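Local coordinates for uncharacterized protein (Leptospirillum rubarum, PDB 3OMD) that is of unknown function but belongs to the DUF5069 family and folds as a small chain of helices without strands, at residues P107-P110 / E111-D114; F65-A68 / V69-R72; L136-E140 / E141-V145; S84-P87 / R88-N91. One frame throughout, in Å; residues are numbered along the deposited sequence.

Contact 1. Residues P107-P110 / E111-D114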
ATOM      1  N   PRO A 107      10.087  -9.481  -8.467  1.00 14.30           N
ATOM      2  CA  PRO A 107      10.013  -9.146  -9.904  1.00 14.53           C
ATOM      3  C   PRO A 107       9.627 -10.376 -10.723  1.00 13.93           C
ATOM      4  O   PRO A 107      10.238 -11.458 -10.605  1.00 16.08           O
ATOM      5  CB  PRO A 107      11.443  -8.682 -10.244  1.00 15.57           C
ATOM      6  CG  PRO A 107      12.118  -8.434  -8.956  1.00 16.97           C
ATOM      7  CD  PRO A 107      11.294  -8.913  -7.834  1.00 16.10           C
ATOM      8  N   ASP A 108       8.612 -10.213 -11.562  1.00 14.55           N
ATOM      9  CA  ASP A 108       7.989 -11.394 -12.181  1.00 15.89           C
ATOM     10  C   ASP A 108       8.548 -11.808 -13.541  1.00 15.30           C
ATOM     11  O   ASP A 108       7.992 -12.701 -14.185  1.00 15.50           O
ATOM     12  CB  ASP A 108       6.484 -11.261 -12.231  1.00 18.17           C
ATOM     13  CG  ASP A 108       6.026 -10.222 -13.236  1.00 21.26           C
ATOM     14  OD1 ASP A 108       6.848  -9.713 -14.051  1.00 25.50           O
ATOM     15  OD2 ASP A 108       4.796  -9.933 -13.254  1.00 32.74           O
ATOM     16  N   SER A 109       9.694 -11.246 -13.913  1.00 14.88           N
ATOM     17  CA  SER A 109      10.346 -11.520 -15.188  1.00 15.06           C
ATOM     18  C   SER A 109      11.772 -11.073 -15.061  1.00 15.61           C
ATOM     19  O   SER A 109      12.075 -10.204 -14.226  1.00 16.00           O
ATOM     20  CB  SER A 109       9.665 -10.766 -16.336  1.00 16.69           C
ATOM     21  OG  SER A 109       9.893  -9.365 -16.203  1.00 17.53           O
ATOM     22  N   PRO A 110      12.650 -11.576 -15.936  1.00 16.87           N
ATOM     23  CA  PRO A 110      14.013 -11.085 -15.870  1.00 17.07           C
ATOM     24  C   PRO A 110      14.116  -9.583 -16.180  1.00 17.02           C
ATOM     25  O   PRO A 110      14.948  -8.917 -15.571  1.00 17.56           O
ATOM     26  CB  PRO A 110      14.731 -11.943 -16.926  1.00 18.46           C
ATOM     27  CG  PRO A 110      13.966 -13.260 -16.815  1.00 18.41           C
ATOM     28  CD  PRO A 110      12.540 -12.757 -16.826  1.00 17.29           C
ATOM     29  N   GLU A 111      13.265  -9.051 -17.071  1.00 16.35           N
ATOM     30  CA  GLU A 111      13.245  -7.622 -17.356  1.00 16.84           C
ATOM     31  C   GLU A 111      12.959  -6.867 -16.046  1.00 16.01           C
ATOM     32  O   GLU A 111      13.637  -5.905 -15.687  1.00 17.03           O
ATOM     33  CB  GLU A 111      12.194  -7.277 -18.426  1.00 16.22           C
ATOM     34  CG  GLU A 111      12.133  -5.773 -18.744  1.00 19.58           C
ATOM     35  CD  GLU A 111      11.229  -5.346 -19.914  1.00 19.43           C
ATOM     36  OE1 GLU A 111      10.613  -6.178 -20.632  1.00 21.73           O
ATOM     37  OE2 GLU A 111      11.134  -4.125 -20.098  1.00 20.73           O
ATOM     38  N   LYS A 112      11.952  -7.328 -15.314  1.00 14.85           N
ATOM     39  CA  LYS A 112      11.600  -6.615 -14.080  1.00 14.48           C
ATOM     40  C   LYS A 112      12.679  -6.844 -13.006  1.00 14.37           C
ATOM     41  O   LYS A 112      12.912  -5.976 -12.148  1.00 14.60           O
ATOM     42  CB  LYS A 112      10.241  -7.088 -13.562  1.00 14.73           C
ATOM     43  CG  LYS A 112       9.078  -6.569 -14.370  1.00 18.02           C
ATOM     44  CD  LYS A 112       7.745  -6.893 -13.740  1.00 26.05           C
ATOM     45  CE  LYS A 112       6.566  -6.417 -14.579  1.00 30.51           C
ATOM     46  NZ  LYS A 112       5.315  -7.038 -14.015  1.00 32.30           N
ATOM     47  N   TRP A 113      13.328  -8.014 -13.034  1.00 14.54           N
ATOM     48  CA  TRP A 113      14.421  -8.284 -12.103  1.00 14.44           C
ATOM     49  C   TRP A 113      15.583  -7.305 -12.310  1.00 16.16           C
ATOM     50  O   TRP A 113      16.167  -6.837 -11.333  1.00 16.42           O
ATOM     51  CB  TRP A 113      14.898  -9.722 -12.289  1.00 16.30           C
ATOM     52  CG  TRP A 113      15.947 -10.221 -11.388  1.00 16.96           C
ATOM     53  CD1 TRP A 113      16.085 -10.002 -10.039  1.00 18.41           C
ATOM     54  CD2 TRP A 113      16.970 -11.149 -11.757  1.00 19.02           C
ATOM     55  NE1 TRP A 113      17.156 -10.728  -9.560  1.00 21.54           N
ATOM     56  CE2 TRP A 113      17.714 -11.439 -10.590  1.00 18.70           C
ATOM     57  CE3 TRP A 113      17.341 -11.758 -12.970  1.00 19.62           C
ATOM     58  CZ2 TRP A 113      18.832 -12.305 -10.608  1.00 22.57           C
ATOM     59  CZ3 TRP A 113      18.441 -12.611 -12.981  1.00 21.34           C
ATOM     60  CH2 TRP A 113      19.169 -12.881 -11.801  1.00 21.01           C
ATOM     61  N   ASP A 114      15.905  -7.012 -13.572  1.00 15.59           N
ATOM     62  CA  ASP A 114      16.937  -5.993 -13.878  1.00 16.64           C
ATOM     63  C   ASP A 114      16.549  -4.626 -13.316  1.00 16.58           C
ATOM     64  O   ASP A 114      17.377  -3.933 -12.704  1.00 17.07           O
ATOM     65  CB  ASP A 114      17.188  -5.906 -15.386  1.00 17.07           C
ATOM     66  CG  ASP A 114      17.850  -7.144 -15.948  1.00 21.44           C
ATOM     67  OD1 ASP A 114      18.431  -7.949 -15.178  1.00 23.58           O
ATOM     68  OD2 ASP A 114      17.753  -7.314 -17.198  1.00 24.75           O
TER
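S109 and P110 give the first turn of helix 110-123 its backbone bonds to W113 and D114. W113 N donates to S109 O at 2.8 Å, and D114 N donates to P110 O at 2.9 Å. Before the turn, P107 to S109 run as a loop that folds back beside it. The S109 side chain takes part as well. Its OG sits between its own backbone N and carbonyl carbon (chi1 69°), which turns it inward to accept from K112 N at 3.0 Å; the N-H points to it at 161°. S109 thus offers two acceptors, O to W113 N and OG to K112 N. K112 stretches out along the loop toward D108. Its NZ faces both carboxylate oxygens in a salt bridge, 3.0 Å from D108 OD2, though the hydrogen bonds within it are weak. P107 CB packs against W113, 3.4 Å from W113 N and 4.1 Å from W113 CB. P110 CA lies at the edge of the W113 indole, near its plane. Outside the turn, R117 pairs with D114 and makes a cation-pi contact with W113. All this lies at the surface. The arrangement is a serine N-cap followed by proline at the first helical position, a common helix start.

Contact 2. Residues F65-A68 / V69-R72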
ATOM      1  N   PHE A  65     -13.812   3.445  -2.229  1.00 15.26           N
ATOM      2  CA  PHE A  65     -12.857   3.556  -1.126  1.00 14.47           C
ATOM      3  C   PHE A  65     -12.341   4.981  -0.956  1.00 15.18           C
ATOM      4  O   PHE A  65     -12.318   5.489   0.181  1.00 15.32           O
ATOM      5  CB  PHE A  65     -11.728   2.555  -1.374  1.00 14.59           C
ATOM      6  CG  PHE A  65     -10.681   2.525  -0.292  1.00 13.36           C
ATOM      7  CD1 PHE A  65     -10.814   1.674   0.793  1.00 16.79           C
ATOM      8  CD2 PHE A  65      -9.553   3.324  -0.380  1.00 13.95           C
ATOM      9  CE1 PHE A  65      -9.827   1.620   1.771  1.00 17.27           C
ATOM     10  CE2 PHE A  65      -8.573   3.301   0.614  1.00 12.84           C
ATOM     11  CZ  PHE A  65      -8.708   2.442   1.699  1.00 15.01           C
ATOM     12  N   ALA A  66     -11.994   5.649  -2.068  1.00 15.30           N
ATOM     13  CA  ALA A  66     -11.501   7.015  -1.972  1.00 16.92           C
ATOM     14  C   ALA A  66     -12.598   7.921  -1.426  1.00 18.33           C
ATOM     15  O   ALA A  66     -12.307   8.809  -0.636  1.00 20.04           O
ATOM     16  CB  ALA A  66     -10.975   7.527  -3.348  1.00 17.66           C
ATOM     17  N   GLU A  67     -13.838   7.726  -1.863  1.00 18.54           N
ATOM     18  CA  GLU A  67     -14.943   8.528  -1.320  1.00 19.34           C
ATOM     19  C   GLU A  67     -15.159   8.267   0.167  1.00 18.20           C
ATOM     20  O   GLU A  67     -15.390   9.202   0.955  1.00 20.24           O
ATOM     21  CB  GLU A  67     -16.247   8.246  -2.072  1.00 20.42           C
ATOM     22  CG  GLU A  67     -17.451   9.117  -1.574  1.00 26.07           C
ATOM     23  CD  GLU A  67     -17.247  10.626  -1.771  1.00 32.18           C
ATOM     24  OE1 GLU A  67     -16.502  11.002  -2.720  1.00 34.59           O
ATOM     25  OE2 GLU A  67     -17.820  11.430  -0.974  1.00 35.18           O
ATOM     26  N   ALA A  68     -15.024   7.003   0.564  1.00 17.91           N
ATOM     27  CA  ALA A  68     -15.276   6.635   1.945  1.00 18.37           C
ATOM     28  C   ALA A  68     -14.284   7.273   2.906  1.00 18.34           C
ATOM     29  O   ALA A  68     -14.671   7.654   4.032  1.00 18.24           O
ATOM     30  CB  ALA A  68     -15.243   5.108   2.116  1.00 17.56           C
ATOM     31  N   VAL A  69     -13.029   7.431   2.490  1.00 18.68           N
ATOM     32  CA  VAL A  69     -12.043   7.987   3.398  1.00 20.95           C
ATOM     33  C   VAL A  69     -12.300   9.469   3.691  1.00 21.14           C
ATOM     34  O   VAL A  69     -11.904   9.938   4.759  1.00 22.06           O
ATOM     35  CB  VAL A  69     -10.580   7.747   2.951  1.00 21.82           C
ATOM     36  CG1 VAL A  69     -10.307   6.278   2.741  1.00 23.24           C
ATOM     37  CG2 VAL A  69     -10.222   8.596   1.763  1.00 23.66           C
ATOM     38  N   LYS A  70     -13.044  10.153   2.818  1.00 21.83           N
ATOM     39  CA  LYS A  70     -13.360  11.580   3.030  1.00 23.41           C
ATOM     40  C   LYS A  70     -14.159  11.885   4.283  1.00 24.01           C
ATOM     41  O   LYS A  70     -14.054  13.004   4.798  1.00 27.94           O
ATOM     42  CB  LYS A  70     -14.112  12.180   1.837  1.00 23.69           C
ATOM     43  CG  LYS A  70     -13.321  12.058   0.543  1.00 24.72           C
ATOM     44  CD  LYS A  70     -14.127  12.712  -0.600  1.00 28.64           C
ATOM     45  CE  LYS A  70     -13.470  12.679  -1.974  1.00 33.22           C
ATOM     46  NZ  LYS A  70     -14.316  13.293  -3.086  1.00 37.97           N
ATOM     47  N   SER A  71     -15.038  10.985   4.726  1.00 22.30           N
ATOM     48  CA  SER A  71     -15.793  11.228   5.962  1.00 22.21           C
ATOM     49  C   SER A  71     -15.254  10.404   7.134  1.00 21.37           C
ATOM     50  O   SER A  71     -15.831  10.410   8.238  1.00 23.35           O
ATOM     51  CB  SER A  71     -17.286  10.963   5.766  1.00 23.26           C
ATOM     52  OG  SER A  71     -17.430   9.605   5.371  1.00 23.29           O
ATOM     53  N   ARG A  72     -14.139   9.706   6.903  1.00 20.10           N
ATOM     54  CA  ARG A  72     -13.539   8.783   7.888  1.00 20.17           C
ATOM     55  C   ARG A  72     -12.059   9.088   8.111  1.00 20.14           C
ATOM     56  O   ARG A  72     -11.184   8.409   7.565  1.00 21.46           O
ATOM     57  CB  ARG A  72     -13.705   7.359   7.358  1.00 19.98           C
ATOM     58  CG  ARG A  72     -15.204   6.999   7.295  1.00 19.95           C
ATOM     59  CD  ARG A  72     -15.447   5.657   6.566  1.00 19.90           C
ATOM     60  NE  ARG A  72     -16.861   5.307   6.600  1.00 21.46           N
ATOM     61  CZ  ARG A  72     -17.775   5.723   5.713  1.00 24.03           C
ATOM     62  NH1 ARG A  72     -17.439   6.517   4.674  1.00 23.48           N
ATOM     63  NH2 ARG A  72     -19.041   5.342   5.870  1.00 25.95           N
TER
HETATM   64  O   HOH W   1     -17.378   9.749   2.752  1.00 27.29           O
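F65 and V69 meet one turn apart on helix 62-69, their side chains set at a slant. V69 CG1 lies over one face of the F65 ring, toward its rim, 4.0 Å from F65 CE2. V69 N also donates to F65 O at 3.1 Å. Beyond the pair, F65 packs on helix 26-38 and on M78 of helix 75-85, so this side faces the core.

E67 and K70 form the outer pair, a salt bridge. The E67 chain bends at chi2 (62°), which brings its carboxylate back to the extended K70 chain. K70 NZ reaches OE1 of E67 at 3.2 Å on the syn side, 27° out of the carboxylate plane.

R72 turns back on the helix end. Its guanidinium meets A68 O edge-on: NH1 donates at 3.1 Å, almost straight at 169°, and lies in the carbonyl plane on a lone pair. S71 N adds a weak bond to the same oxygen. An alanine in place of R72 would probably leave A68 O with just the weak S71 N bond from this stretch. Water 1 donates to E67 O at 2.7 Å and is also bonded to S71 OG. V69 to R72 form a type I turn, closed by R72 N to V69 O at 3.1 Å, and R34 binds the carbonyl oxygens of V69 and R72.

The chemistry is divided: apolar packing holds the inner side and a charge pair the outer, while the carbonyls at the helix end are met by an arginine N-H, backbone N-H groups and a water.

Contact 3. Residues L136-E140 / E141-V145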
ATOM      1  N   LEU A 136      11.644  -3.258  -0.838  1.00 14.53           N
ATOM      2  CA  LEU A 136      12.267  -2.172  -1.601  1.00 14.62           C
ATOM      3  C   LEU A 136      11.557  -0.827  -1.309  1.00 14.66           C
ATOM      4  O   LEU A 136      12.209   0.211  -1.162  1.00 14.79           O
ATOM      5  CB  LEU A 136      12.257  -2.498  -3.105  1.00 14.78           C
ATOM      6  CG  LEU A 136      13.036  -1.497  -3.966  1.00 15.21           C
ATOM      7  CD1 LEU A 136      14.519  -1.510  -3.568  1.00 19.66           C
ATOM      8  CD2 LEU A 136      12.864  -1.901  -5.443  1.00 18.19           C
ATOM      9  N   LEU A 137      10.219  -0.849  -1.244  1.00 13.40           N
ATOM     10  CA  LEU A 137       9.480   0.373  -0.897  1.00 13.37           C
ATOM     11  C   LEU A 137       9.920   0.905   0.473  1.00 14.26           C
ATOM     12  O   LEU A 137      10.113   2.116   0.623  1.00 15.06           O
ATOM     13  CB  LEU A 137       7.976   0.100  -0.902  1.00 12.63           C
ATOM     14  CG  LEU A 137       7.356  -0.086  -2.294  1.00 12.85           C
ATOM     15  CD1 LEU A 137       5.931  -0.596  -2.171  1.00 14.98           C
ATOM     16  CD2 LEU A 137       7.360   1.235  -3.061  1.00 15.77           C
ATOM     17  N   ASP A 138      10.014   0.043   1.491  1.00 13.87           N
ATOM     18  CA  ASP A 138      10.458   0.527   2.806  1.00 14.84           C
ATOM     19  C   ASP A 138      11.867   1.101   2.720  1.00 15.75           C
ATOM     20  O   ASP A 138      12.183   2.072   3.416  1.00 16.14           O
ATOM     21  CB  ASP A 138      10.417  -0.599   3.846  1.00 16.22           C
ATOM     22  CG  ASP A 138       9.085  -0.728   4.531  1.00 18.10           C
ATOM     23  OD1 ASP A 138       8.237   0.182   4.434  1.00 17.10           O
ATOM     24  OD2 ASP A 138       8.925  -1.764   5.205  1.00 20.52           O
ATOM     25  N   LEU A 139      12.733   0.474   1.914  1.00 15.08           N
ATOM     26  CA  LEU A 139      14.112   0.976   1.788  1.00 16.55           C
ATOM     27  C   LEU A 139      14.091   2.380   1.187  1.00 16.44           C
ATOM     28  O   LEU A 139      14.769   3.292   1.722  1.00 18.49           O
ATOM     29  CB  LEU A 139      14.926   0.018   0.897  1.00 16.83           C
ATOM     30  CG  LEU A 139      16.369   0.426   0.598  1.00 18.19           C
ATOM     31  CD1 LEU A 139      17.166   0.269   1.870  1.00 22.04           C
ATOM     32  CD2 LEU A 139      16.934  -0.476  -0.505  1.00 21.56           C
ATOM     33  N   GLU A 140      13.327   2.561   0.098  1.00 16.49           N
ATOM     34  CA  GLU A 140      13.272   3.870  -0.564  1.00 17.65           C
ATOM     35  C   GLU A 140      12.675   4.922   0.385  1.00 17.69           C
ATOM     36  O   GLU A 140      13.037   6.124   0.314  1.00 19.69           O
ATOM     37  CB  GLU A 140      12.479   3.798  -1.872  1.00 18.47           C
ATOM     38  CG  GLU A 140      12.350   5.172  -2.565  1.00 22.80           C
ATOM     39  CD  GLU A 140      12.412   5.179  -4.111  1.00 26.44           C
ATOM     40  OE1 GLU A 140      12.621   4.132  -4.763  1.00 26.39           O
ATOM     41  OE2 GLU A 140      12.268   6.299  -4.688  1.00 31.51           O
ATOM     42  N   GLU A 141      11.750   4.481   1.251  1.00 16.36           N
ATOM     43  CA  GLU A 141      11.041   5.394   2.149  1.00 16.17           C
ATOM     44  C   GLU A 141      11.730   5.486   3.528  1.00 18.37           C
ATOM     45  O   GLU A 141      11.148   5.907   4.535  1.00 19.21           O
ATOM     46  CB  GLU A 141       9.579   4.972   2.275  1.00 15.46           C
ATOM     47  CG  GLU A 141       8.849   5.222   0.931  1.00 14.03           C
ATOM     48  CD  GLU A 141       7.447   4.748   0.878  1.00 14.76           C
ATOM     49  OE1 GLU A 141       6.963   4.022   1.789  1.00 14.48           O
ATOM     50  OE2 GLU A 141       6.823   5.069  -0.161  1.00 15.60           O
ATOM     51  N   LYS A 142      13.003   5.097   3.544  1.00 19.40           N
ATOM     52  CA  LYS A 142      13.917   5.375   4.684  1.00 22.13           C
ATOM     53  C   LYS A 142      13.500   4.702   5.997  1.00 22.40           C
ATOM     54  O   LYS A 142      13.769   5.216   7.099  1.00 25.19           O
ATOM     55  CB  LYS A 142      14.127   6.902   4.869  1.00 23.69           C
ATOM     56  CG  LYS A 142      14.583   7.610   3.594  1.00 27.08           C
ATOM     57  CD  LYS A 142      14.762   9.114   3.856  1.00 34.62           C
ATOM     58  CE  LYS A 142      15.318   9.805   2.615  1.00 38.65           C
ATOM     59  NZ  LYS A 142      15.954  11.102   2.989  1.00 43.71           N
ATOM     60  N   ARG A 143      12.880   3.526   5.886  1.00 20.69           N
ATOM     61  CA  ARG A 143      12.529   2.725   7.063  1.00 21.66           C
ATOM     62  C   ARG A 143      13.552   1.632   7.241  1.00 24.41           C
ATOM     63  O   ARG A 143      14.188   1.232   6.252  1.00 24.70           O
ATOM     64  CB  ARG A 143      11.141   2.071   6.901  1.00 19.85           C
ATOM     65  CG  ARG A 143      10.056   3.079   6.713  1.00 20.60           C
ATOM     66  CD  ARG A 143       8.679   2.480   6.874  1.00 17.55           C
ATOM     67  NE  ARG A 143       7.742   3.556   6.556  1.00 17.86           N
ATOM     68  CZ  ARG A 143       7.293   3.820   5.326  1.00 16.35           C
ATOM     69  NH1 ARG A 143       7.529   2.989   4.301  1.00 17.58           N
ATOM     70  NH2 ARG A 143       6.548   4.889   5.159  1.00 17.80           N
ATOM     71  N   PRO A 144      13.716   1.151   8.497  1.00 27.40           N
ATOM     72  CA  PRO A 144      14.591   0.005   8.725  1.00 30.31           C
ATOM     73  C   PRO A 144      14.056  -1.186   7.943  1.00 30.68           C
ATOM     74  O   PRO A 144      12.839  -1.465   7.960  1.00 30.20           O
ATOM     75  CB  PRO A 144      14.475  -0.238  10.240  1.00 31.99           C
ATOM     76  CG  PRO A 144      14.012   1.084  10.823  1.00 31.35           C
ATOM     77  CD  PRO A 144      13.093   1.628   9.745  1.00 27.87           C
ATOM     78  N   VAL A 145      14.953  -1.828   7.213  1.00 32.74           N
ATOM     79  CA  VAL A 145      14.671  -3.056   6.513  1.00 35.16           C
ATOM     80  C   VAL A 145      15.898  -3.941   6.707  1.00 37.62           C
ATOM     81  O   VAL A 145      15.893  -5.130   6.406  1.00 38.48           O
ATOM     82  CB  VAL A 145      14.465  -2.828   4.986  1.00 34.97           C
ATOM     83  CG1 VAL A 145      14.290  -4.153   4.274  1.00 36.60           C
ATOM     84  CG2 VAL A 145      13.269  -2.005   4.724  1.00 34.13           C
ATOM     85  OXT VAL A 145      16.934  -3.466   7.168  1.00 39.88           O
TER
HETATM   86  O   HOH W   2      15.814   2.609   4.444  1.00 30.75           O
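E141 leaves helix 133-140 but stays bonded to it, its N donating to L137 O at 2.9 Å. Its carboxylate is bonded to Y44 and R28 outside the turn. K142 follows with positive phi (64°), and its N donates back to L139 O at 3.1 Å. R143 N then reaches D138 O at 2.9 Å.

The R143 chain runs extended from CG to NE and brings NH1 between two acids. NH1 donates to D138 OD1 at 2.9 Å, nearly along that oxygen's C-O axis, with the carboxylate and guanidinium planes 68° apart. It also donates to E141 OE1 at 2.8 Å, in the guanidinium plane and on the anti lone pair. A leucine in place of R143 would probably leave D138 OD1 without its charged mate, and D138 OD1 and E141 OE1, 4.8 Å apart, without the NH1 group they share. S15 also bonds D138 OD1, and P13 O accepts from R143 NH2. Water 2 donates to both L139 O and R143 O. V145 closes the chain, its CG2 3.3 Å from D138 CB and its terminal carboxylate paired with R127.

The positive-phi K142 and the two backward backbone bonds make this a Schellman motif, the C-terminal cap of the last helix.

Contact 4. Residues S84-P87 / R88-N91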
ATOM      1  N   SER A  84     -17.282  -3.576   6.467  1.00 16.62           N
ATOM      2  CA  SER A  84     -18.679  -3.514   6.062  1.00 17.43           C
ATOM      3  C   SER A  84     -18.861  -3.812   4.555  1.00 18.20           C
ATOM      4  O   SER A  84     -19.951  -4.220   4.134  1.00 21.05           O
ATOM      5  CB  SER A  84     -19.285  -2.153   6.468  1.00 17.93           C
ATOM      6  OG  SER A  84     -18.899  -1.122   5.579  1.00 23.86           O
ATOM      7  N   GLN A  85     -17.803  -3.589   3.768  1.00 16.61           N
ATOM      8  CA  GLN A  85     -17.812  -3.805   2.331  1.00 18.71           C
ATOM      9  C   GLN A  85     -17.224  -5.123   1.890  1.00 18.59           C
ATOM     10  O   GLN A  85     -17.399  -5.510   0.718  1.00 22.07           O
ATOM     11  CB  GLN A  85     -17.032  -2.680   1.636  1.00 17.75           C
ATOM     12  CG  GLN A  85     -17.627  -1.310   1.844  1.00 21.16           C
ATOM     13  CD  GLN A  85     -18.923  -1.189   1.097  1.00 28.84           C
ATOM     14  OE1 GLN A  85     -19.982  -1.145   1.693  1.00 31.99           O
ATOM     15  NE2 GLN A  85     -18.840  -1.180  -0.235  1.00 35.43           N
ATOM     16  N   SER A  86     -16.561  -5.830   2.801  1.00 16.74           N
ATOM     17  CA  SER A  86     -15.745  -6.998   2.438  1.00 16.13           C
ATOM     18  C   SER A  86     -15.833  -8.113   3.471  1.00 15.91           C
ATOM     19  O   SER A  86     -15.099  -8.149   4.464  1.00 15.69           O
ATOM     20  CB  SER A  86     -14.285  -6.578   2.294  1.00 15.79           C
ATOM     21  OG  SER A  86     -13.496  -7.714   1.961  1.00 15.62           O
ATOM     22  N   PRO A  87     -16.736  -9.076   3.237  1.00 17.09           N
ATOM     23  CA  PRO A  87     -16.765 -10.241   4.097  1.00 17.09           C
ATOM     24  C   PRO A  87     -15.390 -10.935   4.172  1.00 16.34           C
ATOM     25  O   PRO A  87     -14.993 -11.410   5.237  1.00 17.33           O
ATOM     26  CB  PRO A  87     -17.768 -11.145   3.384  1.00 18.74           C
ATOM     27  CG  PRO A  87     -18.730 -10.173   2.816  1.00 20.06           C
ATOM     28  CD  PRO A  87     -17.859  -9.068   2.278  1.00 18.40           C
ATOM     29  N   ARG A  88     -14.641 -10.956   3.067  1.00 16.35           N
ATOM     30  CA  ARG A  88     -13.343 -11.678   3.076  1.00 15.72           C
ATOM     31  C   ARG A  88     -12.396 -11.017   4.089  1.00 15.41           C
ATOM     32  O   ARG A  88     -11.610 -11.710   4.761  1.00 15.80           O
ATOM     33  CB  ARG A  88     -12.742 -11.728   1.666  1.00 16.27           C
ATOM     34  CG  ARG A  88     -11.594 -12.726   1.544  1.00 15.39           C
ATOM     35  CD  ARG A  88     -11.102 -12.759   0.119  1.00 15.73           C
ATOM     36  NE  ARG A  88     -10.205 -13.879  -0.158  1.00 14.13           N
ATOM     37  CZ  ARG A  88      -9.551 -14.032  -1.295  1.00 13.96           C
ATOM     38  NH1 ARG A  88      -8.814 -15.131  -1.461  1.00 15.65           N
ATOM     39  NH2 ARG A  88      -9.618 -13.088  -2.259  1.00 14.69           N
ATOM     40  N   SER A  89     -12.504  -9.691   4.214  1.00 14.77           N
ATOM     41  CA  SER A  89     -11.604  -8.965   5.144  1.00 14.26           C
ATOM     42  C   SER A  89     -11.897  -9.284   6.626  1.00 14.11           C
ATOM     43  O   SER A  89     -11.071  -8.965   7.501  1.00 15.09           O
ATOM     44  CB  SER A  89     -11.720  -7.446   4.947  1.00 14.14           C
ATOM     45  OG  SER A  89     -12.946  -6.935   5.491  1.00 15.38           O
ATOM     46  N   LYS A  90     -13.065  -9.881   6.892  1.00 16.31           N
ATOM     47  CA  LYS A  90     -13.451 -10.270   8.264  1.00 16.06           C
ATOM     48  C   LYS A  90     -12.970 -11.677   8.640  1.00 15.92           C
ATOM     49  O   LYS A  90     -13.252 -12.145   9.766  1.00 18.07           O
ATOM     50  CB  LYS A  90     -14.969 -10.226   8.446  1.00 18.15           C
ATOM     51  CG  LYS A  90     -15.594  -8.866   8.232  1.00 20.03           C
ATOM     52  CD  LYS A  90     -17.113  -9.040   8.562  1.00 25.67           C
ATOM     53  CE  LYS A  90     -18.013  -8.140   7.861  1.00 26.97           C
ATOM     54  NZ  LYS A  90     -19.365  -8.559   8.296  1.00 28.51           N
ATOM     55  N   ASN A  91     -12.238 -12.324   7.723  1.00 15.61           N
ATOM     56  CA  ASN A  91     -11.710 -13.658   7.958  1.00 17.02           C
ATOM     57  C   ASN A  91     -10.197 -13.596   8.161  1.00 16.54           C
ATOM     58  O   ASN A  91      -9.462 -13.340   7.203  1.00 15.71           O
ATOM     59  CB  ASN A  91     -12.058 -14.558   6.750  1.00 17.65           C
ATOM     60  CG  ASN A  91     -11.643 -16.004   6.947  1.00 23.56           C
ATOM     61  OD1 ASN A  91     -10.482 -16.301   7.225  1.00 29.04           O
ATOM     62  ND2 ASN A  91     -12.595 -16.920   6.762  1.00 28.98           N
TER
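A 3-10 turn carries the chain from helix 75-85 to helix 92-104, and S86 and S89 make its first bonds. S86 is the first residue out of helical geometry after helix 75-85. S89 N donates to S86 OG at 3.2 Å, with an angle of 144° at the hydrogen. It also makes a weak bond to S86 O, 3.0 Å from S89 N.

S86 OG stands anti to its own N (chi1 179°), which sets it beside the carbonyl carbon and near S89 N. The same hydroxyl is bonded to F58 O, so it links this turn to the end of helix 50-58. P87 has no N-H to give, and its CB lies 3.1 Å from R88 N. K90 N donates to P87 O at 3.0 Å, a bond back across three residues as in a 3-10 turn. One residue on, N91 N repeats the pattern with R88 O at 3.1 Å. The extended R88 chain leads away from the turn, to a salt bridge with E94 and to a bond and a cation-pi contact with F57, while N91 OD1 accepts from E94 N and so caps helix 92-104.

S89 is buried, but its hydroxyl is satisfied within the turn. S89 OG, at chi1 74°, turns back and donates to S86 O at 2.7 Å, in the carbonyl plane and on a lone pair.

Overall arrangement
Along the chain the order is contact 2, contact 4, contact 1, contact 3, and all four belong to the same DUF5069 domain. Contacts 2 and 4 are neighbours, with centres about 17 Å apart; helix 75-85 follows helix 62-69 and leads into contact 4. Helix 92-104 then leads from contact 4 toward contact 1, whose centre is about 33 Å away. Contacts 1 and 3 lie about 20 Å apart between centres, on the consecutive helices 110-123 and 133-140. Contacts 1 and 2 sit on opposite sides of the chain's centre. In this strand-free chain, contacts 1, 2 and 4 lie at links between helices, and contact 3 caps the last helix at the chain's end.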